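Local coordinates for putative major capsid protein (Cafeteriavirus-dependent mavirus, PDB 6G44), which probably builds the shell of the virophage as a double jelly-roll capsid subunit that associates into trimers, at residues 76-81 and 263-268; 181-186 and 199-204. All blocks are in the same frame, centred on the assembly; numbering follows the deposited sequence.

Interaction 1 of 2, residues 76-81 and 263-268; sequences RVSFTA and GFKINM
Strands 74-84 and 258-273 run antiparallel here, with segment axes 4.7 Å apart. Four backbone hydrogen bonds join them in two reciprocal pairs. Arg-76 and Asn-267 exchange N-H and C=O, and so do Ser-78 and Lys-265. The bond from Arg-76 N to Asn-267 O is 2.9 Å long and nearly straight at 167°. It arrives almost along the C=O axis. Ser-78 N instead reaches Lys-265 O from above the carbonyl plane.

Val-77 and Ile-266 form the non-hydrogen-bonded pair between these two. Their side chains lie side by side, with Val-77 CG1 3.7 Å from Ile-266 CG1. The ring of Phe-264 adds to this apolar face. Its CB carries CG anti to the backbone N (chi1 -176°), and the ring then lies alongside segment 76-81, meeting it obliquely through CD1, CE1 and CZ. CD1 sits 4.1 Å from Phe-79 CB. CE1 comes next, 4.0 Å from Val-77 CB. CZ, at the tip, meets Val-77 CG1 at 3.8 Å. Phe-236, Ile-59 and Ala-51 also pack on Phe-264.

The other face, with Arg-76, Ser-78, Lys-265 and Asn-267, is more polar. Ser-78 OG lies 3.5 Å from Lys-265 CB. A water bonded to Ser-78 OG at 2.8 Å donates a hydrogen bond to Gly-263 O, where the chain turns a corner. The Lys-265 chain bends at chi2 and leads away from the partner strand. The contact is therefore two-sided: the peptide groups set the register, apolar groups line the buried face, and the more exposed face is polar and carries a bridging water at one end, consistent with a jelly-roll sheet that has one side in the core.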
ATOM      1  N   ARG C  76      26.360   6.837  -7.671  1.00 11.41           N
ATOM      2  CA  ARG C  76      26.521   7.136  -6.259  1.00 12.35           C
ATOM      3  C   ARG C  76      27.216   8.486  -6.176  1.00 12.65           C
ATOM      4  O   ARG C  76      28.359   8.607  -6.642  1.00 13.23           O
ATOM      5  CB  ARG C  76      27.318   6.055  -5.511  1.00 13.77           C
ATOM      6  CG  ARG C  76      27.555   6.360  -4.029  1.00 16.78           C
ATOM      7  CD  ARG C  76      28.710   5.510  -3.492  1.00 20.80           C
ATOM      8  NE  ARG C  76      28.897   5.623  -2.046  1.00 26.79           N
ATOM      9  CZ  ARG C  76      29.651   6.528  -1.411  1.00 29.36           C
ATOM     10  NH1 ARG C  76      30.301   7.498  -2.065  1.00 32.68           N
ATOM     11  NH2 ARG C  76      29.728   6.474  -0.076  1.00 32.02           N
ATOM     12  N   VAL C  77      26.534   9.470  -5.616  1.00 11.77           N
ATOM     13  CA  VAL C  77      27.109  10.810  -5.422  1.00 12.78           C
ATOM     14  C   VAL C  77      27.290  11.063  -3.963  1.00 13.51           C
ATOM     15  O   VAL C  77      26.469  10.641  -3.136  1.00 12.83           O
ATOM     16  CB  VAL C  77      26.304  11.937  -6.065  1.00 13.63           C
ATOM     17  CG1 VAL C  77      26.248  11.786  -7.579  1.00 14.68           C
ATOM     18  CG2 VAL C  77      24.925  12.074  -5.439  1.00 14.14           C
ATOM     19  N   SER C  78      28.381  11.745  -3.620  1.00 13.44           N
ATOM     20  CA  SER C  78      28.600  12.207  -2.279  1.00 13.93           C
ATOM     21  C   SER C  78      29.106  13.634  -2.331  1.00 13.86           C
ATOM     22  O   SER C  78      29.832  13.999  -3.252  1.00 13.81           O
ATOM     23  CB  SER C  78      29.548  11.303  -1.507  1.00 16.14           C
ATOM     24  OG  SER C  78      30.821  11.318  -2.060  1.00 18.24           O
ATOM     25  N   PHE C  79      28.673  14.441  -1.378  1.00 13.04           N
ATOM     26  CA  PHE C  79      29.109  15.828  -1.327  1.00 13.54           C
ATOM     27  C   PHE C  79      28.758  16.417   0.009  1.00 13.73           C
ATOM     28  O   PHE C  79      27.997  15.826   0.794  1.00 13.29           O
ATOM     29  CB  PHE C  79      28.440  16.633  -2.439  1.00 13.92           C
ATOM     30  CG  PHE C  79      26.921  16.567  -2.406  1.00 13.70           C
ATOM     31  CD1 PHE C  79      26.184  17.466  -1.643  1.00 14.69           C
ATOM     32  CD2 PHE C  79      26.247  15.564  -3.102  1.00 13.91           C
ATOM     33  CE1 PHE C  79      24.791  17.391  -1.603  1.00 14.12           C
ATOM     34  CE2 PHE C  79      24.856  15.479  -3.062  1.00 14.08           C
ATOM     35  CZ  PHE C  79      24.143  16.393  -2.308  1.00 14.32           C
ATOM     36  N   THR C  80      29.290  17.609   0.258  1.00 13.72           N
ATOM     37  CA  THR C  80      28.932  18.410   1.406  1.00 13.50           C
ATOM     38  C   THR C  80      28.218  19.656   0.905  1.00 13.66           C
ATOM     39  O   THR C  80      28.684  20.297  -0.027  1.00 13.82           O
ATOM     40  CB  THR C  80      30.180  18.805   2.232  1.00 14.26           C
ATOM     41  OG1 THR C  80      30.824  17.623   2.717  1.00 14.92           O
ATOM     42  CG2 THR C  80      29.813  19.708   3.394  1.00 14.47           C
ATOM     43  N   ALA C  81      27.056  19.966   1.477  1.00 13.01           N
ATOM     44  CA  ALA C  81      26.321  21.198   1.214  1.00 13.39           C
ATOM     45  C   ALA C  81      26.432  22.113   2.409  1.00 14.35           C
ATOM     46  O   ALA C  81      26.148  21.696   3.536  1.00 13.99           O
ATOM     47  CB  ALA C  81      24.859  20.894   0.937  1.00 13.41           C
ATOM     48  N   GLY C 263      33.459  19.081  -2.187  1.00 13.73           N
ATOM     49  CA  GLY C 263      33.853  17.708  -1.994  1.00 14.05           C
ATOM     50  C   GLY C 263      33.064  16.727  -2.846  1.00 13.23           C
ATOM     51  O   GLY C 263      32.976  15.554  -2.486  1.00 13.64           O
ATOM     52  N   PHE C 264      32.515  17.196  -3.952  1.00 12.07           N
ATOM     53  CA  PHE C 264      31.692  16.327  -4.834  1.00 12.95           C
ATOM     54  C   PHE C 264      32.477  15.144  -5.392  1.00 13.04           C
ATOM     55  O   PHE C 264      33.589  15.300  -5.904  1.00 13.45           O
ATOM     56  CB  PHE C 264      31.060  17.134  -5.944  1.00 13.03           C
ATOM     57  CG  PHE C 264      30.147  16.339  -6.821  1.00 13.56           C
ATOM     58  CD1 PHE C 264      28.830  16.164  -6.448  1.00 13.86           C
ATOM     59  CD2 PHE C 264      30.588  15.771  -7.982  1.00 13.34           C
ATOM     60  CE1 PHE C 264      27.970  15.427  -7.256  1.00 13.74           C
ATOM     61  CE2 PHE C 264      29.736  15.033  -8.794  1.00 14.26           C
ATOM     62  CZ  PHE C 264      28.427  14.843  -8.406  1.00 13.35           C
ATOM     63  N   LYS C 265      31.896  13.948  -5.240  1.00 13.25           N
ATOM     64  CA  LYS C 265      32.414  12.729  -5.822  1.00 13.13           C
ATOM     65  C   LYS C 265      31.261  11.968  -6.466  1.00 12.73           C
ATOM     66  O   LYS C 265      30.111  12.091  -6.026  1.00 12.17           O
ATOM     67  CB  LYS C 265      33.052  11.851  -4.762  1.00 15.83           C
ATOM     68  CG  LYS C 265      34.262  12.480  -4.079  1.00 17.46           C
ATOM     69  CD  LYS C 265      35.436  12.598  -5.027  1.00 21.09           C
ATOM     70  CE  LYS C 265      36.691  13.150  -4.352  1.00 24.09           C
ATOM     71  NZ  LYS C 265      37.715  13.495  -5.397  1.00 26.93           N
ATOM     72  N   ILE C 266      31.573  11.220  -7.511  1.00 11.94           N
ATOM     73  CA  ILE C 266      30.589  10.417  -8.223  1.00 12.07           C
ATOM     74  C   ILE C 266      31.235   9.149  -8.751  1.00 13.26           C
ATOM     75  O   ILE C 266      32.362   9.185  -9.273  1.00 13.90           O
ATOM     76  CB  ILE C 266      29.891  11.227  -9.331  1.00 12.09           C
ATOM     77  CG1 ILE C 266      28.711  10.438  -9.960  1.00 11.98           C
ATOM     78  CG2 ILE C 266      30.883  11.698 -10.386  1.00 12.57           C
ATOM     79  CD1 ILE C 266      27.907  11.241 -10.951  1.00 12.07           C
ATOM     80  N   ASN C 267      30.552   8.018  -8.552  1.00 12.41           N
ATOM     81  CA  ASN C 267      30.950   6.731  -9.124  0.50 12.78           C
ATOM     82  C   ASN C 267      29.744   6.099  -9.807  1.00 12.28           C
ATOM     83  O   ASN C 267      28.612   6.374  -9.415  1.00 12.55           O
ATOM     84  CB  ASN C 267      31.459   5.805  -8.020  0.50 13.56           C
ATOM     85  CG  ASN C 267      32.745   6.296  -7.377  0.50 14.80           C
ATOM     86  OD1 ASN C 267      33.479   7.091  -7.957  0.50 16.97           O
ATOM     87  ND2 ASN C 267      33.052   5.783  -6.201  0.50 15.82           N
ATOM     88  N   MET C 268      29.997   5.266 -10.807  1.00 11.32           N
ATOM     89  CA  MET C 268      28.954   4.455 -11.457  1.00 11.52           C
ATOM     90  C   MET C 268      29.063   3.059 -10.921  1.00 11.63           C
ATOM     91  O   MET C 268      30.139   2.468 -10.968  1.00 11.60           O
ATOM     92  CB  MET C 268      29.074   4.473 -12.964  1.00 12.01           C
ATOM     93  CG  MET C 268      28.003   3.630 -13.645  1.00 13.13           C
ATOM     94  SD  MET C 268      27.803   4.004 -15.393  1.00 14.65           S
ATOM     95  CE  MET C 268      29.379   3.449 -16.022  1.00 14.84           C
TER
HETATM   96  O   HOH W   1      32.127  13.502  -0.839  1.00 21.09           O

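Interaction 2 of 2, residues 181-186 and 199-204; sequences NYAYYI and DFVVDE
Asp-199 OD1 is gripped by two hydrogen bonds, one with Thr-80 OG1 and one with His-187 NE2. The other oxygen, OD2, lies at the edge of the Tyr-185 ring, 3.7 Å from its CD2. Asp-199 and Tyr-185 point the same way, with carboxylate and ring planes 42° apart. Their backbones form a hydrogen-bonded antiparallel pair. Asp-199 N gives a 2.8 Å bond to Tyr-185 O. Tyr-185 N answers at 2.9 Å, on a lone pair of Asp-199 O. That oxygen also takes a CA-H contact from Tyr-184.

Farther along the hairpin the pairing loosens. Val-201 N still reaches Ala-183 O, at 3.1 Å and from above the carbonyl plane. In the other direction a water bridges the strands: it accepts from Ala-183 N and donates to Val-201 O.

Tyr-182 and Phe-200 pack alongside each other. Tyr-182 CE1 comes in the plane of the Phe-200 ring, at its edge, 3.5 Å from CD1. The rings are oblique, with planes at 41°. Tyr-182 OH is held by Arg-176 O. The Tyr-184 ring leads away from segment 199-204, and its OH bonds to Gly-401 N of a second subunit.

The hairpin thus combines an apolar aromatic pair with tethered polar tips. The two bonds on OD1 would favour an ionised Asp-199, and Tyr-184 ties the hairpin into the subunit interface.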
ATOM      1  N   ASN C 181      16.054   7.469   4.181  1.00  9.76           N
ATOM      2  CA  ASN C 181      16.419   6.610   3.047  1.00  9.54           C
ATOM      3  C   ASN C 181      17.857   6.739   2.546  1.00  9.62           C
ATOM      4  O   ASN C 181      18.322   5.861   1.830  1.00 10.87           O
ATOM      5  CB  ASN C 181      15.477   6.867   1.883  1.00  9.40           C
ATOM      6  CG  ASN C 181      14.040   6.625   2.258  1.00 10.18           C
ATOM      7  OD1 ASN C 181      13.751   5.635   2.953  1.00 11.55           O
ATOM      8  ND2 ASN C 181      13.132   7.497   1.836  1.00 10.79           N
ATOM      9  N   TYR C 182      18.554   7.823   2.919  1.00  9.83           N
ATOM     10  CA  TYR C 182      19.951   8.041   2.463  1.00  9.76           C
ATOM     11  C   TYR C 182      20.843   8.428   3.628  1.00 10.00           C
ATOM     12  O   TYR C 182      20.402   9.003   4.632  1.00 10.43           O
ATOM     13  CB  TYR C 182      20.017   9.098   1.345  1.00  9.84           C
ATOM     14  CG  TYR C 182      19.392  10.423   1.701  1.00 10.28           C
ATOM     15  CD1 TYR C 182      20.083  11.379   2.407  1.00 10.33           C
ATOM     16  CD2 TYR C 182      18.063  10.721   1.344  1.00 10.25           C
ATOM     17  CE1 TYR C 182      19.509  12.577   2.773  1.00 10.68           C
ATOM     18  CE2 TYR C 182      17.478  11.933   1.699  1.00 10.35           C
ATOM     19  CZ  TYR C 182      18.216  12.873   2.411  1.00 10.44           C
ATOM     20  OH  TYR C 182      17.695  14.095   2.786  1.00 11.15           O
ATOM     21  N   ALA C 183      22.136   8.121   3.447  1.00 10.64           N
ATOM     22  CA  ALA C 183      23.160   8.462   4.428  1.00 10.81           C
ATOM     23  C   ALA C 183      23.427   9.959   4.450  1.00 10.53           C
ATOM     24  O   ALA C 183      23.391  10.632   3.425  1.00 11.91           O
ATOM     25  CB  ALA C 183      24.441   7.729   4.110  1.00 11.45           C
ATOM     26  N   TYR C 184      23.698  10.463   5.633  1.00 10.92           N
ATOM     27  CA  TYR C 184      23.903  11.900   5.816  1.00 11.12           C
ATOM     28  C   TYR C 184      24.723  12.101   7.094  1.00 11.82           C
ATOM     29  O   TYR C 184      24.775  11.241   7.975  1.00 11.79           O
ATOM     30  CB  TYR C 184      22.528  12.687   5.900  1.00 11.26           C
ATOM     31  CG  TYR C 184      21.972  12.527   7.286  1.00 11.72           C
ATOM     32  CD1 TYR C 184      21.530  11.286   7.733  1.00 12.24           C
ATOM     33  CD2 TYR C 184      22.027  13.567   8.223  1.00 11.79           C
ATOM     34  CE1 TYR C 184      21.143  11.087   9.041  1.00 12.70           C
ATOM     35  CE2 TYR C 184      21.616  13.378   9.525  1.00 12.33           C
ATOM     36  CZ  TYR C 184      21.186  12.128   9.944  1.00 12.48           C
ATOM     37  OH  TYR C 184      20.852  11.922  11.275  1.00 13.47           O
ATOM     38  N   TYR C 185      25.302  13.295   7.220  1.00 12.32           N
ATOM     39  CA  TYR C 185      25.936  13.708   8.478  1.00 13.24           C
ATOM     40  C   TYR C 185      25.892  15.215   8.618  1.00 13.50           C
ATOM     41  O   TYR C 185      26.421  15.916   7.759  1.00 13.33           O
ATOM     42  CB  TYR C 185      27.386  13.247   8.557  1.00 13.89           C
ATOM     43  CG  TYR C 185      28.047  13.700   9.855  1.00 14.95           C
ATOM     44  CD1 TYR C 185      27.592  13.229  11.076  1.00 16.57           C
ATOM     45  CD2 TYR C 185      29.086  14.626   9.839  1.00 16.44           C
ATOM     46  CE1 TYR C 185      28.175  13.641  12.264  1.00 18.06           C
ATOM     47  CE2 TYR C 185      29.675  15.051  11.030  1.00 18.26           C
ATOM     48  CZ  TYR C 185      29.205  14.558  12.227  1.00 18.11           C
ATOM     49  OH  TYR C 185      29.749  14.975  13.442  1.00 22.42           O
ATOM     50  N   ILE C 186      25.289  15.695   9.693  1.00 14.82           N
ATOM     51  CA  ILE C 186      25.253  17.134  10.021  1.00 15.74           C
ATOM     52  C   ILE C 186      26.465  17.472  10.873  1.00 15.85           C
ATOM     53  O   ILE C 186      26.666  16.894  11.947  1.00 16.33           O
ATOM     54  CB  ILE C 186      23.981  17.512  10.796  1.00 17.75           C
ATOM     55  CG1 ILE C 186      22.736  17.156   9.974  1.00 18.91           C
ATOM     56  CG2 ILE C 186      23.973  19.002  11.117  1.00 18.82           C
ATOM     57  CD1 ILE C 186      21.462  17.101  10.786  1.00 20.99           C
ATOM     58  N   ASP C 199      26.777  16.488   5.045  1.00 12.07           N
ATOM     59  CA  ASP C 199      27.290  15.512   4.098  1.00 12.66           C
ATOM     60  C   ASP C 199      26.115  14.643   3.646  1.00 13.01           C
ATOM     61  O   ASP C 199      25.281  14.233   4.471  1.00 13.91           O
ATOM     62  CB  ASP C 199      28.336  14.597   4.734  1.00 13.10           C
ATOM     63  CG  ASP C 199      29.493  15.354   5.368  1.00 14.28           C
ATOM     64  OD1 ASP C 199      29.765  16.514   4.960  1.00 15.36           O
ATOM     65  OD2 ASP C 199      30.120  14.782   6.288  1.00 16.19           O
ATOM     66  N   PHE C 200      26.053  14.376   2.360  1.00 12.83           N
ATOM     67  CA  PHE C 200      25.032  13.492   1.748  1.00 12.33           C
ATOM     68  C   PHE C 200      25.698  12.402   0.914  1.00 12.65           C
ATOM     69  O   PHE C 200      26.743  12.635   0.281  1.00 12.12           O
ATOM     70  CB  PHE C 200      24.143  14.272   0.791  1.00 12.50           C
ATOM     71  CG  PHE C 200      23.247  15.291   1.434  1.00 12.75           C
ATOM     72  CD1 PHE C 200      21.979  14.945   1.839  1.00 12.45           C
ATOM     73  CD2 PHE C 200      23.655  16.611   1.593  1.00 13.09           C
ATOM     74  CE1 PHE C 200      21.143  15.870   2.383  1.00 12.52           C
ATOM     75  CE2 PHE C 200      22.827  17.547   2.172  1.00 13.10           C
ATOM     76  CZ  PHE C 200      21.544  17.186   2.547  1.00 12.80           C
ATOM     77  N   VAL C 201      25.064  11.233   0.848  1.00 12.65           N
ATOM     78  CA  VAL C 201      25.411  10.170  -0.095  1.00 12.77           C
ATOM     79  C   VAL C 201      24.095   9.684  -0.695  1.00 12.74           C
ATOM     80  O   VAL C 201      23.179   9.326   0.071  1.00 13.04           O
ATOM     81  CB  VAL C 201      26.128   8.987   0.546  1.00 13.80           C
ATOM     82  CG1 VAL C 201      26.520   7.976  -0.500  1.00 14.60           C
ATOM     83  CG2 VAL C 201      27.366   9.430   1.295  1.00 15.17           C
ATOM     84  N   VAL C 202      23.998   9.666  -2.003  1.00 12.21           N
ATOM     85  CA  VAL C 202      22.775   9.184  -2.714  1.00 12.93           C
ATOM     86  C   VAL C 202      23.186   8.221  -3.810  1.00 12.83           C
ATOM     87  O   VAL C 202      24.076   8.557  -4.618  1.00 12.47           O
ATOM     88  CB  VAL C 202      21.985  10.345  -3.344  1.00 14.27           C
ATOM     89  CG1 VAL C 202      20.818   9.841  -4.193  1.00 15.00           C
ATOM     90  CG2 VAL C 202      21.517  11.294  -2.257  1.00 15.85           C
ATOM     91  N   ASP C 203      22.527   7.059  -3.881  1.00 12.18           N
ATOM     92  CA  ASP C 203      22.772   6.012  -4.900  1.00 12.97           C
ATOM     93  C   ASP C 203      21.451   5.872  -5.672  1.00 12.92           C
ATOM     94  O   ASP C 203      20.494   5.288  -5.135  1.00 13.95           O
ATOM     95  CB  ASP C 203      23.180   4.704  -4.191  1.00 14.13           C
ATOM     96  CG  ASP C 203      23.494   3.544  -5.126  1.00 15.63           C
ATOM     97  OD1 ASP C 203      23.014   3.531  -6.267  1.00 16.43           O
ATOM     98  OD2 ASP C 203      24.227   2.590  -4.688  1.00 17.97           O
ATOM     99  N   GLU C 204      21.404   6.375  -6.896  1.00 11.28           N
ATOM    100  CA  GLU C 204      20.170   6.498  -7.698  1.00 11.15           C
ATOM    101  C   GLU C 204      20.386   5.893  -9.098  1.00 10.83           C
ATOM    102  O   GLU C 204      21.449   6.078  -9.710  1.00 11.26           O
ATOM    103  CB  GLU C 204      19.803   7.986  -7.791  1.00 11.94           C
ATOM    104  CG  GLU C 204      18.543   8.316  -8.576  1.00 11.55           C
ATOM    105  CD  GLU C 204      18.062   9.744  -8.364  1.00 11.31           C
ATOM    106  OE1 GLU C 204      18.114  10.225  -7.206  1.00 12.87           O
ATOM    107  OE2 GLU C 204      17.635  10.380  -9.363  1.00 11.73           O
TER
HETATM  108  O   HOH W   2      22.704   6.786   0.907  1.00 13.63           O

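In the fold
From the N terminus, the chain first lays down strand 74-84, which holds residues 76-81. It then passes through the helices 102-105, 123-130 and 136-142 before reaching residues 181-186. Interaction 2 closes a short hairpin there, with 12 residues between its segments. Interaction 1 closes a much longer loop of 181 residues, once the chain returns at 263-268. The hairpin falls wholly within that loop, so the contacts nest and do not cross. In the sheet, strand 74-84 lies between strands 258-273 and 195-205. The contacts thus place four strands side by side in one antiparallel sheet of the N-terminal half, consistent with one of the two jelly rolls.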